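Local coordinates for protein Non-ribosomal peptide synthetase (Streptomyces halstedii, PDB 3WV4) that is a non-ribosomal peptide synthetase, represented here by an N-terminal domain with the fold of the AMP-binding enzymes of the ANL superfamily, at residues A[192-198]-A[212-218]; A[246-251]-A[343-347]; A[83-88]-A[114-120]. Numbering follows the deposited sequence.

Contact 1: residues A[192-198]-A[212-218]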
loop_
_atom_site.group_PDB
_atom_site.type_symbol
_atom_site.label_atom_id
_atom_site.label_comp_id
_atom_site.label_asym_id
_atom_site.label_seq_id
_atom_site.Cartn_x
_atom_site.Cartn_y
_atom_site.Cartn_z
ATOM N N PRO A 192 -1.467 18.700 3.709
ATOM C CA PRO A 192 -1.237 17.715 2.664
ATOM C C PRO A 192 0.224 17.368 2.489
ATOM O O PRO A 192 0.535 16.298 1.935
ATOM C CB PRO A 192 -1.745 18.418 1.428
ATOM C CG PRO A 192 -2.912 19.214 1.968
ATOM C CD PRO A 192 -2.435 19.728 3.284
ATOM N N GLU A 193 1.116 18.262 2.942
ATOM C CA GLU A 193 2.551 18.023 2.828
ATOM C C GLU A 193 3.097 17.271 3.997
ATOM O O GLU A 193 4.233 16.890 3.983
ATOM C CB GLU A 193 3.287 19.347 2.694
ATOM C CG GLU A 193 3.002 20.049 1.367
ATOM C CD GLU A 193 3.463 21.503 1.337
ATOM O OE1 GLU A 193 4.678 21.747 1.337
ATOM O OE2 GLU A 193 2.596 22.397 1.327
ATOM N N ASP A 194 2.301 17.071 5.036
ATOM C CA ASP A 194 2.763 16.291 6.194
ATOM C C ASP A 194 2.990 14.846 5.823
ATOM O O ASP A 194 2.240 14.244 5.046
ATOM C CB ASP A 194 1.739 16.314 7.322
ATOM C CG ASP A 194 1.699 17.649 8.061
ATOM O OD1 ASP A 194 2.626 18.458 7.939
ATOM O OD2 ASP A 194 0.717 17.875 8.784
ATOM N N LEU A 195 4.042 14.293 6.394
ATOM C CA LEU A 195 4.318 12.875 6.316
ATOM C C LEU A 195 3.200 12.051 6.918
ATOM O O LEU A 195 2.719 12.355 8.000
ATOM C CB LEU A 195 5.616 12.551 7.040
ATOM C CG LEU A 195 6.871 13.187 6.446
ATOM C CD1 LEU A 195 8.084 12.527 7.095
ATOM C CD2 LEU A 195 6.887 12.975 4.938
ATOM N N ALA A 196 2.795 11.013 6.196
ATOM C CA ALA A 196 1.778 10.080 6.666
ATOM C C ALA A 196 2.351 8.691 6.927
ATOM O O ALA A 196 1.948 7.999 7.891
ATOM C CB ALA A 196 0.670 9.988 5.627
ATOM N N VAL A 197 3.275 8.245 6.072
ATOM C CA VAL A 197 3.850 6.907 6.204
ATOM C C VAL A 197 5.336 6.906 5.953
ATOM O O VAL A 197 5.826 7.686 5.110
ATOM C CB VAL A 197 3.192 5.953 5.179
ATOM C CG1 VAL A 197 3.613 4.518 5.310
ATOM C CG2 VAL A 197 1.667 6.002 5.208
ATOM N N LEU A 198 6.072 6.069 6.714
ATOM C CA LEU A 198 7.445 5.699 6.374
ATOM C C LEU A 198 7.450 4.273 5.965
ATOM O O LEU A 198 7.003 3.402 6.708
ATOM C CB LEU A 198 8.437 5.831 7.560
ATOM C CG LEU A 198 8.614 7.200 8.228
ATOM C CD1 LEU A 198 9.803 7.161 9.181
ATOM C CD2 LEU A 198 8.795 8.338 7.210
ATOM N N ALA A 212 9.820 8.354 2.644
ATOM C CA ALA A 212 8.978 9.247 3.386
ATOM C C ALA A 212 7.867 9.682 2.521
ATOM O O ALA A 212 8.080 10.360 1.506
ATOM C CB ALA A 212 9.749 10.472 3.864
ATOM N N CYS A 213 6.649 9.366 2.958
ATOM C CA CYS A 213 5.506 9.540 2.105
ATOM C C CYS A 213 4.554 10.525 2.680
ATOM O O CYS A 213 3.888 10.226 3.700
ATOM C CB CYS A 213 4.786 8.196 1.904
ATOM S SG CYS A 213 5.796 6.888 1.190
ATOM N N PRO A 214 4.413 11.677 2.027
ATOM C CA PRO A 214 3.437 12.629 2.478
ATOM C C PRO A 214 2.034 12.262 2.092
ATOM O O PRO A 214 1.823 11.556 1.138
ATOM C CB PRO A 214 3.847 13.935 1.762
ATOM C CG PRO A 214 5.262 13.700 1.335
ATOM C CD PRO A 214 5.251 12.246 0.971
ATOM N N HIS A 215 1.070 12.831 2.783
ATOM C CA HIS A 215 -0.365 12.662 2.441
ATOM C C HIS A 215 -0.724 12.840 0.993
ATOM O O HIS A 215 -1.401 11.985 0.399
ATOM C CB HIS A 215 -1.210 13.675 3.237
ATOM C CG HIS A 215 -1.425 13.272 4.660
ATOM N ND1 HIS A 215 -2.611 12.718 5.101
ATOM C CD2 HIS A 215 -0.602 13.309 5.740
ATOM C CE1 HIS A 215 -2.511 12.449 6.395
ATOM N NE2 HIS A 215 -1.302 12.787 6.802
ATOM N N GLN A 216 -0.313 13.936 0.387
ATOM C CA GLN A 216 -0.847 14.213 -0.956
ATOM C C GLN A 216 -0.389 13.228 -1.992
ATOM O O GLN A 216 -1.132 12.910 -2.901
ATOM C CB GLN A 216 -0.391 15.537 -1.574
ATOM C CG GLN A 216 0.376 16.504 -0.769
ATOM C CD GLN A 216 0.721 17.760 -1.569
ATOM O OE1 GLN A 216 1.835 18.265 -1.478
ATOM N NE2 GLN A 216 -0.219 18.241 -2.346
ATOM N N GLN A 217 0.895 12.869 -1.953
ATOM C CA GLN A 217 1.443 11.925 -2.913
ATOM C C GLN A 217 0.657 10.598 -2.812
ATOM O O GLN A 217 0.356 9.957 -3.819
ATOM C CB GLN A 217 2.916 11.645 -2.637
ATOM C CG GLN A 217 3.891 12.641 -3.213
ATOM C CD GLN A 217 4.199 13.779 -2.264
ATOM O OE1 GLN A 217 3.331 14.268 -1.558
ATOM N NE2 GLN A 217 5.442 14.182 -2.227
ATOM N N ILE A 218 0.343 10.202 -1.587
ATOM C CA ILE A 218 -0.288 8.918 -1.328
ATOM C C ILE A 218 -1.662 8.929 -1.945
ATOM O O ILE A 218 -2.003 8.060 -2.709
ATOM C CB ILE A 218 -0.371 8.583 0.194
ATOM C CG1 ILE A 218 1.034 8.261 0.780
ATOM C CG2 ILE A 218 -1.217 7.338 0.442
ATOM C CD1 ILE A 218 1.019 8.140 2.313
HETATM O O HOH W 1 0.208 12.024 9.173
#
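Two antiparallel strands, 195-198 and 212-214, pair here across a classic beta bulge: Ala-196 N (2.8 Å) and Val-197 N (3.2 Å) both donate to Cys-213 O, and Cys-213 N returns a bond to Val-197 O (2.9 Å). Proline, lacking an N-H, suits position 214, a non-hydrogen-bonded partner of Leu-195 and the N-cap of the following helix. His-215, an m rotamer with chi2 near -102°, sets one face of its ring against Ala-196 CB, 3.8 Å from the ring centroid in a CH-pi contact; a larger side chain would crowd that face. His-215 NE2 shares a water with Leu-195 O, while its ND1 is hydrogen-bonded to Val-47 N. Val-197 (t) turns CG2 to within 3.7 Å of CD1 of Ile-218, an extended m,t side chain that also meets Ala-196 CB. Leu-195 and Leu-198, both m,t, swing their CD2 atoms back to Ala-212 CB (4.0 and 4.1 Å). Such a beta hairpin running into a helix is characteristic of ANL enzymes, in which the Gly/Ser/Thr-rich P-loop connects the two strands.

Contact 2: residues A[246-251]-A[343-347]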
loop_
_atom_site.group_PDB
_atom_site.type_symbol
_atom_site.label_atom_id
_atom_site.label_comp_id
_atom_site.label_asym_id
_atom_site.label_seq_id
_atom_site.Cartn_x
_atom_site.Cartn_y
_atom_site.Cartn_z
ATOM N N ASP A 246 3.635 -1.633 1.088
ATOM C CA ASP A 246 2.863 -0.637 0.384
ATOM C C ASP A 246 1.845 -1.266 -0.620
ATOM O O ASP A 246 0.835 -0.649 -0.984
ATOM C CB ASP A 246 3.781 0.433 -0.252
ATOM C CG ASP A 246 4.648 -0.084 -1.376
ATOM O OD1 ASP A 246 4.614 -1.303 -1.670
ATOM O OD2 ASP A 246 5.381 0.762 -1.975
ATOM N N PHE A 247 2.075 -2.512 -1.010
ATOM C CA PHE A 247 1.165 -3.182 -1.916
ATOM C C PHE A 247 -0.182 -3.332 -1.228
ATOM O O PHE A 247 -1.173 -2.805 -1.702
ATOM C CB PHE A 247 1.753 -4.535 -2.397
ATOM C CG PHE A 247 1.043 -5.136 -3.593
ATOM C CD1 PHE A 247 0.161 -4.376 -4.397
ATOM C CD2 PHE A 247 1.268 -6.459 -3.952
ATOM C CE1 PHE A 247 -0.471 -4.935 -5.488
ATOM C CE2 PHE A 247 0.648 -7.009 -5.072
ATOM C CZ PHE A 247 -0.224 -6.262 -5.820
ATOM N N GLY A 248 -0.204 -3.965 -0.064
ATOM C CA GLY A 248 -1.447 -4.090 0.701
ATOM C C GLY A 248 -1.991 -2.770 1.238
ATOM O O GLY A 248 -3.201 -2.562 1.301
ATOM N N LEU A 249 -1.112 -1.884 1.637
ATOM C CA LEU A 249 -1.548 -0.592 2.139
ATOM C C LEU A 249 -2.457 0.159 1.151
ATOM O O LEU A 249 -3.438 0.779 1.543
ATOM C CB LEU A 249 -0.318 0.276 2.465
ATOM C CG LEU A 249 -0.221 1.222 3.685
ATOM C CD1 LEU A 249 0.277 2.621 3.344
ATOM C CD2 LEU A 249 -1.466 1.275 4.551
ATOM N N TYR A 250 -2.091 0.109 -0.121
ATOM C CA TYR A 250 -2.814 0.828 -1.150
ATOM C C TYR A 250 -4.062 0.116 -1.543
ATOM O O TYR A 250 -4.958 0.696 -2.178
ATOM C CB TYR A 250 -1.958 1.094 -2.382
ATOM C CG TYR A 250 -1.116 2.328 -2.239
ATOM C CD1 TYR A 250 -1.445 3.486 -2.873
ATOM C CD2 TYR A 250 -0.001 2.308 -1.429
ATOM C CE1 TYR A 250 -0.638 4.602 -2.755
ATOM C CE2 TYR A 250 0.812 3.404 -1.276
ATOM C CZ TYR A 250 0.495 4.564 -1.934
ATOM O OH TYR A 250 1.288 5.669 -1.786
ATOM N N LYS A 251 -4.141 -1.147 -1.177
ATOM C CA LYS A 251 -5.402 -1.826 -1.345
ATOM C C LYS A 251 -6.349 -1.360 -0.250
ATOM O O LYS A 251 -7.529 -1.200 -0.513
ATOM C CB LYS A 251 -5.196 -3.355 -1.557
ATOM C CG LYS A 251 -4.551 -3.715 -2.980
ATOM C CD LYS A 251 -4.367 -2.575 -4.151
ATOM C CE LYS A 251 -2.904 -2.140 -4.479
ATOM N NZ LYS A 251 -2.393 -1.862 -5.935
ATOM N N THR A 343 8.947 1.707 -4.586
ATOM C CA THR A 343 8.470 2.378 -3.399
ATOM C C THR A 343 8.659 3.894 -3.407
ATOM O O THR A 343 7.756 4.649 -2.987
ATOM C CB THR A 343 9.147 1.764 -2.166
ATOM O OG1 THR A 343 8.898 0.362 -2.140
ATOM C CG2 THR A 343 8.551 2.355 -0.936
ATOM N N GLU A 344 9.735 4.346 -4.057
ATOM C CA GLU A 344 10.078 5.762 -4.150
ATOM C C GLU A 344 9.013 6.645 -4.802
ATOM O O GLU A 344 8.951 7.888 -4.553
ATOM C CB GLU A 344 11.426 5.904 -4.894
ATOM C CG GLU A 344 12.668 5.549 -4.083
ATOM C CD GLU A 344 12.960 4.043 -3.949
ATOM O OE1 GLU A 344 12.133 3.155 -4.273
ATOM O OE2 GLU A 344 14.042 3.739 -3.431
ATOM N N CYS A 345 8.109 6.040 -5.565
ATOM C CA CYS A 345 6.934 6.788 -6.072
ATOM C C CYS A 345 5.630 5.964 -6.135
ATOM O O CYS A 345 4.720 6.245 -6.899
ATOM C CB CYS A 345 7.287 7.310 -7.455
ATOM S SG CYS A 345 7.497 6.075 -8.706
ATOM N N LYS A 346 5.564 4.923 -5.329
ATOM C CA LYS A 346 4.524 3.895 -5.320
ATOM C C LYS A 346 4.475 3.062 -6.557
ATOM O O LYS A 346 4.592 1.828 -6.459
ATOM C CB LYS A 346 3.154 4.461 -4.997
ATOM C CG LYS A 346 2.043 3.450 -5.024
ATOM C CD LYS A 346 2.292 2.089 -4.381
ATOM C CE LYS A 346 1.058 1.178 -4.569
ATOM N NZ LYS A 346 1.102 -0.170 -3.899
ATOM N N ARG A 347 4.225 3.683 -7.715
ATOM C CA ARG A 347 4.058 2.933 -8.936
ATOM C C ARG A 347 4.410 3.771 -10.145
ATOM O O ARG A 347 4.274 5.012 -10.137
ATOM C CB ARG A 347 2.647 2.316 -9.012
ATOM C CG ARG A 347 2.512 1.304 -10.095
ATOM C CD ARG A 347 1.339 0.350 -9.947
ATOM N NE ARG A 347 1.534 -0.527 -8.807
ATOM C CZ ARG A 347 0.573 -0.877 -7.956
ATOM N NH1 ARG A 347 -0.695 -0.477 -8.165
ATOM N NH2 ARG A 347 0.839 -1.706 -6.959
HETATM O O HOH W 2 5.864 0.165 -4.674
HETATM O O HOH W 3 5.181 3.480 -1.987
HETATM O O HOH W 4 3.569 -1.262 -4.877
#
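Thr-343 begins the approach to helix 246-251 in a short 3-10 segment. Its OG1 comes within 3.5 Å of Asp-246 OD2, a contact rather than a hydrogen bond, and the firmer link is through water: one molecule donates both to Thr-343 O (3.0 Å) and to Asp-246 OD2 (2.7 Å). A carboxylate suits the first turn of the helix here because it can receive several such donors at once. Thr-343 and Glu-344 belong to the Tyr-Gly-x-Thr-Glu sequence motif of the ANL enzymes; in relatives, this loop and the start of the facing helix border the binding pocket. After Cys-345 the chain reverses in a classic gamma turn around Lys-346 (phi 65°, psi -61°), closed by Arg-347 N to Cys-345 O at 2.7 Å. Lys-346 then reaches across, and a long, flexible side chain with a charged tip fits both halves of its path. Its CE lies over the face of Tyr-250, 3.6 Å from the ring centroid, a CH-pi contact, and its NZ donates to Asp-246 O (3.0 Å) and to a water at 2.9 Å. Another water bridges Lys-346 O and Asp-246 OD2, at 2.8 Å from each. Arg-347 rests against Ile-225 and extends its guanidinium beside Phe-247, with NH2 3.8 Å from CD1; Lys-251 NZ sits only 3.1 Å from Arg-347 NH1, a close approach of two like-charged donors that cannot bond each other.

Contact 3: residues A[83-88]-A[114-120]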
loop_
_atom_site.group_PDB
_atom_site.type_symbol
_atom_site.label_atom_id
_atom_site.label_comp_id
_atom_site.label_asym_id
_atom_site.label_seq_id
_atom_site.Cartn_x
_atom_site.Cartn_y
_atom_site.Cartn_z
ATOM N N PHE A 83 -9.068 5.590 18.033
ATOM C CA PHE A 83 -7.623 5.418 18.084
ATOM C C PHE A 83 -6.907 6.775 18.072
ATOM O O PHE A 83 -5.904 6.950 18.766
ATOM C CB PHE A 83 -7.092 4.481 16.991
ATOM C CG PHE A 83 -5.632 4.246 17.121
ATOM C CD1 PHE A 83 -5.152 3.447 18.158
ATOM C CD2 PHE A 83 -4.752 4.970 16.369
ATOM C CE1 PHE A 83 -3.794 3.296 18.352
ATOM C CE2 PHE A 83 -3.396 4.804 16.531
ATOM C CZ PHE A 83 -2.900 3.957 17.527
ATOM N N SER A 84 -7.441 7.759 17.323
ATOM C CA SER A 84 -6.893 9.100 17.386
ATOM C C SER A 84 -6.947 9.662 18.856
ATOM O O SER A 84 -5.991 10.283 19.327
ATOM C CB SER A 84 -7.622 10.036 16.428
ATOM O OG SER A 84 -7.458 9.646 15.069
ATOM N N ALA A 85 -8.050 9.435 19.579
ATOM C CA ALA A 85 -8.160 9.943 20.951
ATOM C C ALA A 85 -7.149 9.273 21.838
ATOM O O ALA A 85 -6.604 9.884 22.723
ATOM C CB ALA A 85 -9.539 9.706 21.505
ATOM N N TRP A 86 -6.850 8.012 21.559
ATOM C CA TRP A 86 -5.809 7.346 22.274
ATOM C C TRP A 86 -4.468 7.994 22.020
ATOM O O TRP A 86 -3.671 8.128 22.936
ATOM C CB TRP A 86 -5.765 5.884 21.830
ATOM C CG TRP A 86 -4.880 5.036 22.593
ATOM C CD1 TRP A 86 -5.190 4.343 23.716
ATOM C CD2 TRP A 86 -3.542 4.679 22.244
ATOM N NE1 TRP A 86 -4.095 3.602 24.135
ATOM C CE2 TRP A 86 -3.063 3.792 23.261
ATOM C CE3 TRP A 86 -2.666 5.068 21.216
ATOM C CZ2 TRP A 86 -1.784 3.254 23.243
ATOM C CZ3 TRP A 86 -1.385 4.518 21.189
ATOM C CH2 TRP A 86 -0.942 3.647 22.213
ATOM N N LEU A 87 -4.163 8.321 20.761
ATOM C CA LEU A 87 -2.935 9.036 20.496
ATOM C C LEU A 87 -2.912 10.334 21.289
ATOM O O LEU A 87 -1.934 10.645 21.944
ATOM C CB LEU A 87 -2.783 9.341 19.001
ATOM C CG LEU A 87 -2.525 8.106 18.126
ATOM C CD1 LEU A 87 -2.487 8.481 16.659
ATOM C CD2 LEU A 87 -1.232 7.425 18.529
ATOM N N ASP A 88 -3.995 11.091 21.226
ATOM C CA ASP A 88 -4.089 12.348 21.946
ATOM C C ASP A 88 -3.822 12.113 23.442
ATOM O O ASP A 88 -3.095 12.868 24.081
ATOM C CB ASP A 88 -5.476 12.965 21.747
ATOM C CG ASP A 88 -5.720 13.458 20.317
ATOM O OD1 ASP A 88 -4.723 13.808 19.656
ATOM O OD2 ASP A 88 -6.919 13.500 19.890
ATOM N N GLY A 114 -6.349 6.419 12.169
ATOM C CA GLY A 114 -6.444 7.270 13.359
ATOM C C GLY A 114 -5.179 8.097 13.468
ATOM O O GLY A 114 -5.213 9.272 13.882
ATOM N N ALA A 115 -4.045 7.493 13.089
ATOM C CA ALA A 115 -2.785 8.236 13.081
ATOM C C ALA A 115 -2.736 9.311 12.027
ATOM O O ALA A 115 -2.252 10.433 12.273
ATOM C CB ALA A 115 -1.646 7.309 12.894
ATOM N N CYS A 116 -3.238 9.014 10.851
ATOM C CA CYS A 116 -3.280 10.035 9.798
ATOM C C CYS A 116 -4.110 11.282 10.219
ATOM O O CYS A 116 -3.701 12.445 9.927
ATOM C CB CYS A 116 -3.863 9.430 8.525
ATOM S SG CYS A 116 -2.685 8.384 7.628
ATOM N N ARG A 117 -5.257 11.024 10.884
ATOM C CA ARG A 117 -6.197 12.068 11.319
ATOM C C ARG A 117 -5.572 13.000 12.353
ATOM O O ARG A 117 -6.163 14.036 12.667
ATOM C CB ARG A 117 -7.423 11.464 11.988
ATOM C CG ARG A 117 -8.397 10.780 11.072
ATOM C CD ARG A 117 -9.546 10.169 11.870
ATOM N NE ARG A 117 -10.489 11.227 12.225
ATOM C CZ ARG A 117 -10.627 11.776 13.429
ATOM N NH1 ARG A 117 -9.909 11.369 14.500
ATOM N NH2 ARG A 117 -11.533 12.747 13.561
ATOM N N ARG A 118 -4.440 12.599 12.926
ATOM C CA ARG A 118 -3.698 13.433 13.858
ATOM C C ARG A 118 -2.389 13.911 13.315
ATOM O O ARG A 118 -1.568 14.420 14.062
ATOM C CB ARG A 118 -3.497 12.691 15.206
ATOM C CG ARG A 118 -4.813 12.507 15.945
ATOM C CD ARG A 118 -5.372 13.869 16.385
ATOM N NE ARG A 118 -6.695 13.805 17.028
ATOM C CZ ARG A 118 -7.851 14.098 16.440
ATOM N NH1 ARG A 118 -7.919 14.421 15.152
ATOM N NH2 ARG A 118 -8.967 14.015 17.141
ATOM N N GLY A 119 -2.151 13.717 12.027
ATOM C CA GLY A 119 -0.833 14.024 11.453
ATOM C C GLY A 119 0.289 13.210 12.021
ATOM O O GLY A 119 1.457 13.577 11.893
ATOM N N VAL A 120 -0.027 12.092 12.648
ATOM C CA VAL A 120 1.019 11.198 13.196
ATOM C C VAL A 120 1.463 10.271 12.057
ATOM O O VAL A 120 0.677 9.877 11.169
ATOM C CB VAL A 120 0.438 10.422 14.414
ATOM C CG1 VAL A 120 1.296 9.260 14.893
ATOM C CG2 VAL A 120 0.217 11.390 15.537
#
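A Schellman motif closes helix 106-116, the helix of a beta-alpha-beta crossover between the neighbouring parallel strands 97-101 and 121-124, and the end of that helix packs here against helix 73-89. Val-120 N bonds back to Ala-115 O (2.8 Å) and Gly-119 N to Cys-116 O (2.9 Å), with Gly-119 at the C-prime position, where its positive phi (62°) favours glycine. Gly-114 is small for a different reason: a CB there would stand about 3.0 Å from Phe-83 CD2, so its absence lets the helices close until the CA atoms of Ser-84 and Gly-114 are 4.4 Å apart. Serine is compact enough for this gap, and its OG donates to Gly-114 O (2.6 Å) while taking a weak bond from Arg-117 NH1 (3.0 Å), whose stronger partner is Gly-184 O. Leu-87 fills the apolar side, its CD1 meeting Ala-115 CB at 4.0 Å and Val-120 CG2 at 4.1 Å. Arg-118 lays its guanidinium face over Ser-84 CB, and its NH2 is bonded to Glu-186 O. The salt bridge to Asp-88 runs from Arg-118 NE to Asp-88 OD2 at 2.9 Å, while Arg-118 NH1 turns back to Arg-117 O at 3.1 Å.

Contact 1 sits between the other two, its centre about 12 Å from that of contact 2 and about 15 Å from that of contact 3. It touches both: Ile-218 CA packs on Tyr-250 OH (3.6 Å) towards contact 2, whereas His-215 CE1 approaches Cys-116 O (3.7 Å) towards contact 3. Contacts 2 and 3 do not meet; their centres lie about 22 Å apart and their nearest atoms about 8 Å. As in relatives, contact 2, with its Tyr-Gly-x-Thr-Glu motif, probably borders the binding pocket, and the hairpin of contact 1 carries the Gly/Ser/Thr-rich loop; contact 3 is helix packing farther out, about 19 Å from the centre of the chain.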